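Local coordinates for protein malate Synthase (PDB 3OYZ) that catalyses the magnesium-dependent Claisen condensation of acetyl-CoA with glyoxylate and the hydrolysis that yields malate, a step of the glyoxylate cycle, at residues T13-V21 with M30-R38; M343-E351 with Y420-V431. All blocks are in the same frame, centred on the assembly; numbering follows the deposited sequence.

Interaction 1 (T13-V21 with M30-R38); sequences TFFTSPTAV and MLRRAAGLR. With ACO (acetyl coenzyme *a), chain B.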
loop_
_atom_site.group_PDB
_atom_site.type_symbol
_atom_site.label_atom_id
_atom_site.label_comp_id
_atom_site.label_asym_id
_atom_site.label_seq_id
_atom_site.Cartn_x
_atom_site.Cartn_y
_atom_site.Cartn_z
ATOM N N THR A 13 15.367 3.809 -18.685
ATOM C CA THR A 13 14.460 3.714 -19.824
ATOM C C THR A 13 14.535 2.256 -20.203
ATOM O O THR A 13 15.631 1.709 -20.205
ATOM C CB THR A 13 15.033 4.562 -21.046
ATOM O OG1 THR A 13 16.452 4.585 -20.907
ATOM C CG2 THR A 13 14.696 6.009 -20.846
ATOM N N PHE A 14 13.384 1.673 -20.506
ATOM C CA PHE A 14 13.183 0.276 -20.847
ATOM C C PHE A 14 12.327 0.441 -22.071
ATOM O O PHE A 14 11.118 0.710 -21.966
ATOM C CB PHE A 14 12.397 -0.376 -19.649
ATOM C CG PHE A 14 12.024 -1.822 -19.822
ATOM C CD1 PHE A 14 12.833 -2.845 -19.339
ATOM C CD2 PHE A 14 10.774 -2.146 -20.306
ATOM C CE1 PHE A 14 12.471 -4.180 -19.486
ATOM C CE2 PHE A 14 10.377 -3.456 -20.406
ATOM C CZ PHE A 14 11.202 -4.493 -19.988
ATOM N N PHE A 15 12.905 0.275 -23.266
ATOM C CA PHE A 15 12.134 0.605 -24.498
ATOM C C PHE A 15 11.737 -0.605 -25.301
ATOM O O PHE A 15 12.645 -1.321 -25.678
ATOM C CB PHE A 15 13.153 1.351 -25.409
ATOM C CG PHE A 15 12.632 1.817 -26.761
ATOM C CD1 PHE A 15 11.337 2.273 -26.931
ATOM C CD2 PHE A 15 13.537 1.948 -27.839
ATOM C CE1 PHE A 15 10.856 2.712 -28.210
ATOM C CE2 PHE A 15 13.100 2.415 -29.115
ATOM C CZ PHE A 15 11.760 2.827 -29.283
ATOM N N THR A 16 10.470 -0.894 -25.559
ATOM C CA THR A 16 10.172 -2.068 -26.356
ATOM C C THR A 16 9.970 -1.718 -27.858
ATOM O O THR A 16 9.325 -0.707 -28.162
ATOM C CB THR A 16 8.856 -2.678 -25.918
ATOM O OG1 THR A 16 7.996 -1.574 -25.648
ATOM C CG2 THR A 16 9.068 -3.509 -24.536
ATOM N N SER A 17 10.366 -2.635 -28.745
ATOM C CA SER A 17 10.135 -2.507 -30.200
ATOM C C SER A 17 9.492 -3.763 -30.789
ATOM O O SER A 17 9.922 -4.875 -30.530
ATOM C CB SER A 17 11.473 -2.285 -30.901
ATOM O OG SER A 17 12.038 -1.057 -30.448
ATOM N N PRO A 18 8.455 -3.627 -31.620
ATOM C CA PRO A 18 7.894 -4.853 -32.212
ATOM C C PRO A 18 8.955 -5.594 -33.037
ATOM O O PRO A 18 9.821 -4.961 -33.635
ATOM C CB PRO A 18 6.757 -4.344 -33.093
ATOM C CG PRO A 18 6.430 -3.014 -32.528
ATOM C CD PRO A 18 7.713 -2.417 -32.005
ATOM N N THR A 19 8.975 -6.922 -33.037
ATOM C CA THR A 19 10.094 -7.617 -33.663
ATOM C C THR A 19 9.772 -7.970 -35.136
ATOM O O THR A 19 10.679 -8.285 -35.903
ATOM C CB THR A 19 10.345 -8.927 -32.927
ATOM O OG1 THR A 19 9.093 -9.607 -33.015
ATOM C CG2 THR A 19 10.622 -8.632 -31.448
ATOM N N ALA A 20 8.502 -7.929 -35.504
ATOM C CA ALA A 20 8.036 -8.327 -36.831
ATOM C C ALA A 20 6.672 -7.711 -37.145
ATOM O O ALA A 20 5.662 -8.106 -36.564
ATOM C CB ALA A 20 7.986 -9.845 -36.982
ATOM N N VAL A 21 6.611 -6.751 -38.074
ATOM C CA VAL A 21 5.343 -6.091 -38.398
ATOM C C VAL A 21 4.890 -6.499 -39.804
ATOM O O VAL A 21 5.717 -6.664 -40.695
ATOM C CB VAL A 21 5.485 -4.560 -38.273
ATOM C CG1 VAL A 21 4.165 -3.834 -38.533
ATOM C CG2 VAL A 21 5.989 -4.211 -36.883
ATOM N N MET A 30 11.241 -1.753 -37.603
ATOM C CA MET A 30 11.333 -1.165 -36.253
ATOM C C MET A 30 12.530 -1.580 -35.414
ATOM O O MET A 30 13.082 -0.727 -34.743
ATOM C CB MET A 30 10.030 -1.324 -35.490
ATOM C CG MET A 30 8.860 -0.902 -36.335
ATOM S SD MET A 30 7.641 -0.223 -35.203
ATOM C CE MET A 30 6.236 -1.121 -35.783
ATOM N N LEU A 31 12.995 -2.818 -35.478
ATOM C CA LEU A 31 14.214 -3.171 -34.773
ATOM C C LEU A 31 15.502 -2.576 -35.319
ATOM O O LEU A 31 16.437 -2.225 -34.550
ATOM C CB LEU A 31 14.363 -4.697 -34.754
ATOM C CG LEU A 31 13.293 -5.623 -34.179
ATOM C CD1 LEU A 31 13.721 -7.055 -34.351
ATOM C CD2 LEU A 31 12.962 -5.278 -32.699
ATOM N N ARG A 32 15.605 -2.532 -36.656
ATOM C CA ARG A 32 16.821 -1.988 -37.305
ATOM C C ARG A 32 16.959 -0.536 -36.935
ATOM O O ARG A 32 18.028 -0.082 -36.613
ATOM C CB ARG A 32 16.805 -2.159 -38.840
ATOM C CG ARG A 32 16.587 -3.597 -39.284
ATOM C CD ARG A 32 17.214 -3.897 -40.666
ATOM N NE ARG A 32 16.503 -5.000 -41.289
ATOM C CZ ARG A 32 16.969 -6.235 -41.272
ATOM N NH1 ARG A 32 18.180 -6.488 -40.805
ATOM N NH2 ARG A 32 16.250 -7.166 -41.842
ATOM N N ARG A 33 15.855 0.192 -36.913
ATOM C CA ARG A 33 15.922 1.602 -36.544
ATOM C C ARG A 33 16.252 1.793 -35.064
ATOM O O ARG A 33 17.140 2.579 -34.713
ATOM C CB ARG A 33 14.562 2.216 -36.895
ATOM C CG ARG A 33 14.352 3.566 -36.244
ATOM C CD ARG A 33 12.977 4.218 -36.388
ATOM N NE ARG A 33 13.107 5.672 -36.268
ATOM C CZ ARG A 33 13.221 6.500 -37.306
ATOM N NH1 ARG A 33 13.222 6.038 -38.556
ATOM N NH2 ARG A 33 13.314 7.806 -37.105
ATOM N N ALA A 34 15.589 1.048 -34.169
ATOM C CA ALA A 34 15.805 1.222 -32.721
ATOM C C ALA A 34 17.226 0.820 -32.414
ATOM O O ALA A 34 17.902 1.443 -31.602
ATOM C CB ALA A 34 14.781 0.361 -31.923
ATOM N N ALA A 35 17.739 -0.162 -33.153
ATOM C CA ALA A 35 19.137 -0.533 -32.958
ATOM C C ALA A 35 20.173 0.497 -33.331
ATOM O O ALA A 35 21.305 0.355 -32.864
ATOM C CB ALA A 35 19.475 -1.810 -33.649
ATOM N N GLY A 36 19.795 1.502 -34.140
ATOM C CA GLY A 36 20.734 2.585 -34.516
ATOM C C GLY A 36 20.683 3.821 -33.638
ATOM O O GLY A 36 21.563 4.696 -33.705
ATOM N N LEU A 37 19.729 3.857 -32.698
ATOM C CA LEU A 37 19.617 4.997 -31.782
ATOM C C LEU A 37 20.862 5.196 -30.930
ATOM O O LEU A 37 21.464 4.201 -30.539
ATOM C CB LEU A 37 18.373 4.795 -30.914
ATOM C CG LEU A 37 16.997 4.829 -31.572
ATOM C CD1 LEU A 37 15.881 4.480 -30.560
ATOM C CD2 LEU A 37 16.717 6.224 -32.181
ATOM N N ARG A 38 21.220 6.429 -30.547
ATOM C CA ARG A 38 22.454 6.761 -29.817
ATOM C C ARG A 38 22.261 7.973 -28.912
ATOM O O ARG A 38 21.359 8.763 -29.123
ATOM C CB ARG A 38 23.615 7.119 -30.778
ATOM C CG ARG A 38 24.030 6.001 -31.745
ATOM C CD ARG A 38 24.979 4.907 -31.139
ATOM N NE ARG A 38 25.240 3.813 -32.096
ATOM C CZ ARG A 38 24.425 2.832 -32.487
ATOM N NH1 ARG A 38 23.241 2.590 -31.925
ATOM N NH2 ARG A 38 24.845 1.970 -33.410
HETATM N N1A ACO B . 10.526 0.902 -31.800
HETATM C C2A ACO B . 11.191 1.271 -32.912
HETATM N N3A ACO B . 10.779 2.319 -33.647
HETATM C C4A ACO B . 9.676 3.051 -33.342
HETATM C C5A ACO B . 8.929 2.670 -32.124
HETATM C C6A ACO B . 9.395 1.499 -31.358
HETATM N N6A ACO B . 8.650 1.154 -30.274
HETATM N N7A ACO B . 7.889 3.506 -32.008
HETATM C C8A ACO B . 7.942 4.345 -33.070
HETATM N N9A ACO B . 9.022 4.111 -33.828
HETATM C C1B ACO B . 9.362 4.900 -35.056
HETATM C C2B ACO B . 8.061 5.215 -35.782
HETATM O O2B ACO B . 7.733 4.118 -36.633
HETATM C C3B ACO B . 8.382 6.501 -36.516
HETATM O O3B ACO B . 9.153 6.041 -37.630
HETATM P P3B ACO B . 9.353 6.825 -39.065
HETATM O O7A ACO B . 10.759 7.361 -38.841
HETATM O O8A ACO B . 8.196 7.802 -39.024
HETATM O O9A ACO B . 9.199 5.792 -40.158
HETATM C C4B ACO B . 9.283 7.217 -35.523
HETATM O O4B ACO B . 9.936 6.188 -34.766
HETATM C C5B ACO B . 8.483 8.072 -34.548
HETATM O O5B ACO B . 7.291 7.347 -34.241
HETATM P P1A ACO B . 6.049 8.020 -33.482
HETATM O O1A ACO B . 5.322 9.063 -34.269
HETATM O O2A ACO B . 6.638 8.525 -32.197
HETATM O O3A ACO B . 4.960 6.905 -33.114
HETATM P P2A ACO B . 3.988 6.260 -34.213
HETATM O O4A ACO B . 4.986 6.037 -35.303
HETATM O O5A ACO B . 2.684 7.028 -34.165
HETATM O O6A ACO B . 3.534 4.808 -33.637
HETATM C CBP ACO B . 3.101 3.091 -31.929
HETATM C CCP ACO B . 2.991 4.567 -32.329
HETATM C CDP ACO B . 2.354 2.201 -32.920
HETATM C CEP ACO B . 2.413 2.949 -30.578
HETATM C CAP ACO B . 4.552 2.594 -31.893
HETATM O OAP ACO B . 5.253 3.596 -31.169
HETATM C C9P ACO B . 4.743 1.271 -31.180
HETATM O O9P ACO B . 4.353 0.225 -31.708
HETATM N N8P ACO B . 5.314 1.324 -29.965
HETATM C C7P ACO B . 5.541 0.087 -29.230
HETATM C C6P ACO B . 4.259 -0.527 -28.648
HETATM C C5P ACO B . 4.732 -1.621 -27.710
HETATM O O5P ACO B . 5.937 -1.819 -27.561
HETATM N N4P ACO B . 3.773 -2.270 -27.052
HETATM C C3P ACO B . 4.007 -3.320 -26.076
HETATM C C2P ACO B . 4.653 -2.777 -24.799
HETATM S S1P ACO B . 3.207 -2.362 -23.870
HETATM C C ACO B . 2.561 -3.753 -23.174
HETATM O O ACO B . 2.849 -4.879 -23.532
HETATM C CH3 ACO B . 1.541 -3.550 -22.097
HETATM O O HOH W 1 10.383 -4.467 -36.559
#
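In the TIM barrel, the first beta-alpha-beta unit brings strand 13-18 against helix 30-36, S17 and F15 meeting A34 and L37 where the adenine of acetyl-CoA docks; the segment axes run 149° apart, close to antiparallel. S17 OG lies 3.4 Å from A34 CB and donates to ACO N1A over 2.8 Å. Beside it ACO N6A gives a hydrogen bond to the backbone O of T16 (2.9 Å), so the strand reads two neighbouring positions of the base. With CG anti to the backbone N (chi1 -180°), the F15 ring puts CE2 3.8 Å from L37 CD1 and also touches A34 CB, while CZ meets the adenine. Further along, L31 CD2 comes within 3.3 Å of P18 O, and one water donates to that same oxygen and accepts from L31 N. M30, bent at chi2 and chi3, sets SD beside P18 CD and M30 CE beside P18 CG, its methyl also reaching V21 CG2. ACO O7A, a 3'-phosphate oxygen, lies 2.8 Å from R33 NH1, over a guanidinium face. Apolar packing and one bridging water join strand and helix, while polar atoms of S17 and T16 recognise the adenine and R33 probably steadies the phosphate.

Interaction 2 (M343-E351 with Y420-V431); sequences MDDIVDSME and YGAGVVERAMEV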
loop_
_atom_site.group_PDB
_atom_site.type_symbol
_atom_site.label_atom_id
_atom_site.label_comp_id
_atom_site.label_asym_id
_atom_site.label_seq_id
_atom_site.Cartn_x
_atom_site.Cartn_y
_atom_site.Cartn_z
ATOM N N MET A 343 -21.295 1.724 -23.348
ATOM C CA MET A 343 -21.085 0.309 -23.635
ATOM C C MET A 343 -20.787 0.011 -25.110
ATOM O O MET A 343 -19.874 -0.767 -25.427
ATOM C CB MET A 343 -22.237 -0.556 -23.113
ATOM C CG MET A 343 -21.845 -2.043 -23.160
ATOM S SD MET A 343 -22.704 -3.124 -21.997
ATOM C CE MET A 343 -24.428 -2.948 -22.452
ATOM N N ASP A 344 -21.530 0.658 -26.010
ATOM C CA ASP A 344 -21.250 0.611 -27.452
ATOM C C ASP A 344 -19.863 1.053 -27.887
ATOM O O ASP A 344 -19.224 0.404 -28.712
ATOM C CB ASP A 344 -22.278 1.454 -28.207
ATOM C CG ASP A 344 -23.347 0.602 -28.845
ATOM O OD1 ASP A 344 -22.988 -0.429 -29.465
ATOM O OD2 ASP A 344 -24.531 0.985 -28.719
ATOM N N ASP A 345 -19.403 2.178 -27.351
ATOM C CA ASP A 345 -18.044 2.641 -27.615
ATOM C C ASP A 345 -16.963 1.594 -27.287
ATOM O O ASP A 345 -16.057 1.338 -28.095
ATOM C CB ASP A 345 -17.783 3.922 -26.825
ATOM C CG ASP A 345 -18.551 5.107 -27.363
ATOM O OD1 ASP A 345 -18.552 5.296 -28.604
ATOM O OD2 ASP A 345 -19.136 5.842 -26.536
ATOM N N ILE A 346 -17.088 0.980 -26.107
ATOM C CA ILE A 346 -16.157 -0.065 -25.655
ATOM C C ILE A 346 -16.017 -1.246 -26.633
ATOM O O ILE A 346 -14.901 -1.571 -27.078
ATOM C CB ILE A 346 -16.480 -0.573 -24.219
ATOM C CG1 ILE A 346 -16.085 0.495 -23.187
ATOM C CG2 ILE A 346 -15.721 -1.854 -23.965
ATOM C CD1 ILE A 346 -17.041 0.576 -22.035
ATOM N N VAL A 347 -17.143 -1.850 -26.989
ATOM C CA VAL A 347 -17.124 -2.855 -28.046
ATOM C C VAL A 347 -16.463 -2.381 -29.361
ATOM O O VAL A 347 -15.715 -3.135 -29.993
ATOM C CB VAL A 347 -18.575 -3.262 -28.364
ATOM C CG1 VAL A 347 -18.581 -4.392 -29.387
ATOM C CG2 VAL A 347 -19.360 -3.550 -27.056
ATOM N N ASP A 348 -16.720 -1.139 -29.761
ATOM C CA ASP A 348 -16.124 -0.584 -30.975
ATOM C C ASP A 348 -14.590 -0.576 -30.881
ATOM O O ASP A 348 -13.902 -1.028 -31.820
ATOM C CB ASP A 348 -16.605 0.869 -31.222
ATOM C CG ASP A 348 -18.046 0.975 -31.774
ATOM O OD1 ASP A 348 -18.620 -0.065 -32.155
ATOM O OD2 ASP A 348 -18.621 2.099 -31.808
ATOM N N SER A 349 -14.047 -0.040 -29.777
ATOM C CA SER A 349 -12.583 -0.005 -29.628
ATOM C C SER A 349 -11.976 -1.396 -29.715
ATOM O O SER A 349 -10.902 -1.572 -30.287
ATOM C CB SER A 349 -12.170 0.646 -28.317
ATOM O OG SER A 349 -12.862 1.870 -28.189
ATOM N N MET A 350 -12.712 -2.385 -29.216
ATOM C CA MET A 350 -12.232 -3.761 -29.161
ATOM C C MET A 350 -12.187 -4.458 -30.532
ATOM O O MET A 350 -11.172 -5.083 -30.884
ATOM C CB MET A 350 -13.038 -4.551 -28.122
ATOM C CG MET A 350 -12.672 -4.275 -26.646
ATOM S SD MET A 350 -13.676 -5.184 -25.439
ATOM C CE MET A 350 -13.499 -6.879 -25.994
ATOM N N GLU A 351 -13.281 -4.335 -31.287
ATOM C CA GLU A 351 -13.385 -4.821 -32.682
ATOM C C GLU A 351 -12.374 -4.167 -33.616
ATOM O O GLU A 351 -11.631 -4.876 -34.300
ATOM C CB GLU A 351 -14.807 -4.702 -33.219
ATOM C CG GLU A 351 -15.731 -5.758 -32.600
ATOM C CD GLU A 351 -17.216 -5.426 -32.703
ATOM O OE1 GLU A 351 -18.038 -6.246 -32.253
ATOM O OE2 GLU A 351 -17.606 -4.350 -33.207
ATOM N N TYR A 420 -30.329 0.182 -21.691
ATOM C CA TYR A 420 -29.511 0.135 -22.901
ATOM C C TYR A 420 -30.196 0.086 -24.276
ATOM O O TYR A 420 -29.583 0.476 -25.278
ATOM C CB TYR A 420 -28.518 -1.035 -22.880
ATOM C CG TYR A 420 -27.513 -0.939 -21.753
ATOM C CD1 TYR A 420 -26.498 0.015 -21.769
ATOM C CD2 TYR A 420 -27.620 -1.771 -20.647
ATOM C CE1 TYR A 420 -25.591 0.124 -20.704
ATOM C CE2 TYR A 420 -26.733 -1.671 -19.585
ATOM C CZ TYR A 420 -25.717 -0.739 -19.629
ATOM O OH TYR A 420 -24.858 -0.686 -18.570
ATOM N N GLY A 421 -31.398 -0.478 -24.329
ATOM C CA GLY A 421 -32.017 -0.883 -25.591
ATOM C C GLY A 421 -31.644 -2.322 -25.899
ATOM O O GLY A 421 -30.488 -2.708 -25.721
ATOM N N ALA A 422 -32.615 -3.109 -26.361
ATOM C CA ALA A 422 -32.473 -4.554 -26.590
ATOM C C ALA A 422 -31.410 -4.915 -27.625
ATOM O O ALA A 422 -30.960 -6.065 -27.746
ATOM C CB ALA A 422 -33.827 -5.143 -27.000
ATOM N N GLY A 423 -31.045 -3.914 -28.413
ATOM C CA GLY A 423 -30.057 -4.104 -29.466
ATOM C C GLY A 423 -28.652 -3.999 -28.904
ATOM O O GLY A 423 -27.812 -4.853 -29.194
ATOM N N VAL A 424 -28.395 -2.944 -28.135
ATOM C CA VAL A 424 -27.123 -2.787 -27.411
ATOM C C VAL A 424 -26.859 -4.003 -26.511
ATOM O O VAL A 424 -25.744 -4.547 -26.518
ATOM C CB VAL A 424 -27.056 -1.494 -26.564
ATOM C CG1 VAL A 424 -25.686 -1.372 -25.870
ATOM C CG2 VAL A 424 -27.375 -0.267 -27.409
ATOM N N VAL A 425 -27.907 -4.464 -25.828
ATOM C CA VAL A 425 -27.831 -5.644 -24.989
ATOM C C VAL A 425 -27.347 -6.878 -25.722
ATOM O O VAL A 425 -26.495 -7.600 -25.190
ATOM C CB VAL A 425 -29.137 -5.930 -24.224
ATOM C CG1 VAL A 425 -29.084 -7.269 -23.499
ATOM C CG2 VAL A 425 -29.435 -4.826 -23.238
ATOM N N GLU A 426 -27.883 -7.144 -26.916
ATOM C CA GLU A 426 -27.660 -8.445 -27.552
ATOM C C GLU A 426 -26.287 -8.384 -28.180
ATOM O O GLU A 426 -25.598 -9.402 -28.260
ATOM C CB GLU A 426 -28.742 -8.832 -28.572
ATOM C CG GLU A 426 -30.083 -9.314 -27.962
ATOM C CD GLU A 426 -29.962 -10.214 -26.703
ATOM O OE1 GLU A 426 -29.138 -11.171 -26.674
ATOM O OE2 GLU A 426 -30.722 -9.972 -25.727
ATOM N N ARG A 427 -25.852 -7.179 -28.529
ATOM C CA ARG A 427 -24.466 -6.996 -28.970
ATOM C C ARG A 427 -23.407 -7.300 -27.890
ATOM O O ARG A 427 -22.418 -7.973 -28.196
ATOM C CB ARG A 427 -24.265 -5.583 -29.519
ATOM C CG ARG A 427 -23.047 -5.472 -30.412
ATOM C CD ARG A 427 -23.231 -4.349 -31.405
ATOM N NE ARG A 427 -22.432 -3.162 -31.129
ATOM C CZ ARG A 427 -21.150 -3.012 -31.458
ATOM N NH1 ARG A 427 -20.477 -4.004 -32.033
ATOM N NH2 ARG A 427 -20.540 -1.862 -31.196
ATOM N N ALA A 428 -23.626 -6.797 -26.668
ATOM C CA ALA A 428 -22.764 -6.983 -25.480
ATOM C C ALA A 428 -22.672 -8.457 -25.161
ATOM O O ALA A 428 -21.578 -9.005 -25.024
ATOM C CB ALA A 428 -23.339 -6.274 -24.271
ATOM N N MET A 429 -23.840 -9.094 -25.098
ATOM C CA MET A 429 -23.884 -10.526 -24.892
ATOM C C MET A 429 -23.126 -11.340 -25.919
ATOM O O MET A 429 -22.890 -12.497 -25.624
ATOM C CB MET A 429 -25.302 -11.067 -24.724
ATOM C CG MET A 429 -26.060 -10.467 -23.565
ATOM S SD MET A 429 -25.039 -10.517 -22.060
ATOM C CE MET A 429 -25.153 -12.200 -21.490
ATOM N N GLU A 430 -22.665 -10.760 -27.029
ATOM C CA GLU A 430 -21.900 -11.512 -28.027
ATOM C C GLU A 430 -20.388 -11.530 -27.848
ATOM O O GLU A 430 -19.749 -12.502 -28.252
ATOM C CB GLU A 430 -22.121 -10.983 -29.451
ATOM C CG GLU A 430 -23.558 -10.878 -29.938
ATOM C CD GLU A 430 -24.113 -12.169 -30.511
ATOM O OE1 GLU A 430 -23.857 -13.244 -29.915
ATOM O OE2 GLU A 430 -24.811 -12.084 -31.546
ATOM N N VAL A 431 -19.817 -10.456 -27.309
ATOM C CA VAL A 431 -18.368 -10.257 -27.224
ATOM C C VAL A 431 -17.624 -11.452 -26.616
ATOM O O VAL A 431 -18.171 -12.095 -25.723
ATOM C CB VAL A 431 -18.087 -9.009 -26.369
ATOM C CG1 VAL A 431 -16.603 -8.744 -26.195
ATOM C CG2 VAL A 431 -18.786 -7.813 -26.960
#
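R427 leaves its backbone with CG anti to N (chi1 -160°) and bends at chi3 (107°), which swings its guanidinium onto helix 343-351; this is a single knob-into-hole contact, the knob R427 sitting among D344, V347, D348 and E351. The axes of helices 343-351 and 422-428 pass 10.4 Å apart. Three carboxylates meet the guanidinium at its edge and form a salt-bridge network. R427 NE donates to D344 OD1 at 3.2 Å, nearly along the C-O axis, and R427 NH2 adds a weak bond to the same oxygen; the two flat groups are nearly coplanar. R427 NH2 also reaches D348 OD1 at 2.8 Å, a weak bond because the N-H is poorly aimed. E351 OE2 is met by R427 NH1 from its syn side, in the guanidinium plane, at 3.1 Å. V347 CG1 covers one face, 3.3 Å from R427 NH1. A leucine in place of R427 would probably leave D344, D348 and E351 as three neighbouring carboxylates without their shared cation.

Apolar contacts fill both ends. At one, M350 CE touches V431 CG1, and V347 CG1 faces V431 CG2. At the other, D344 OD2 is a carboxylate oxygen set beside the V424 CG2 methyl, and M343, bent at chi3, sets SD beside A428 CB and carries its methyl to Y420, whose hydroxyl is hydrogen-bonded to P273 O of a second subunit; M343 also packs on that proline, so this end borders the subunit interface. The methyl makes a CH-pi contact within a Met-aromatic pair: M343 CE stands 3.5 Å from the centroid of the Y420 ring, 5° off its normal.

Interaction 1 closes before interaction 2 opens along the chain, and they do not touch: their centres are 36 Å apart and their nearest atoms about 16 Å. The first is buried in the barrel and lines the acetyl-CoA pocket directly, although the F15 side chain is still about 12 Å from the bound pyruvate. The second joins C-terminal helices and is partly buried, its centre about 27 Å from that of the chain, against 14 Å for the first. Its M350 side chain is about 11 Å from that of V191, a glyoxylate-binding residue, and about 12 Å from that of D388, the predicted proton acceptor.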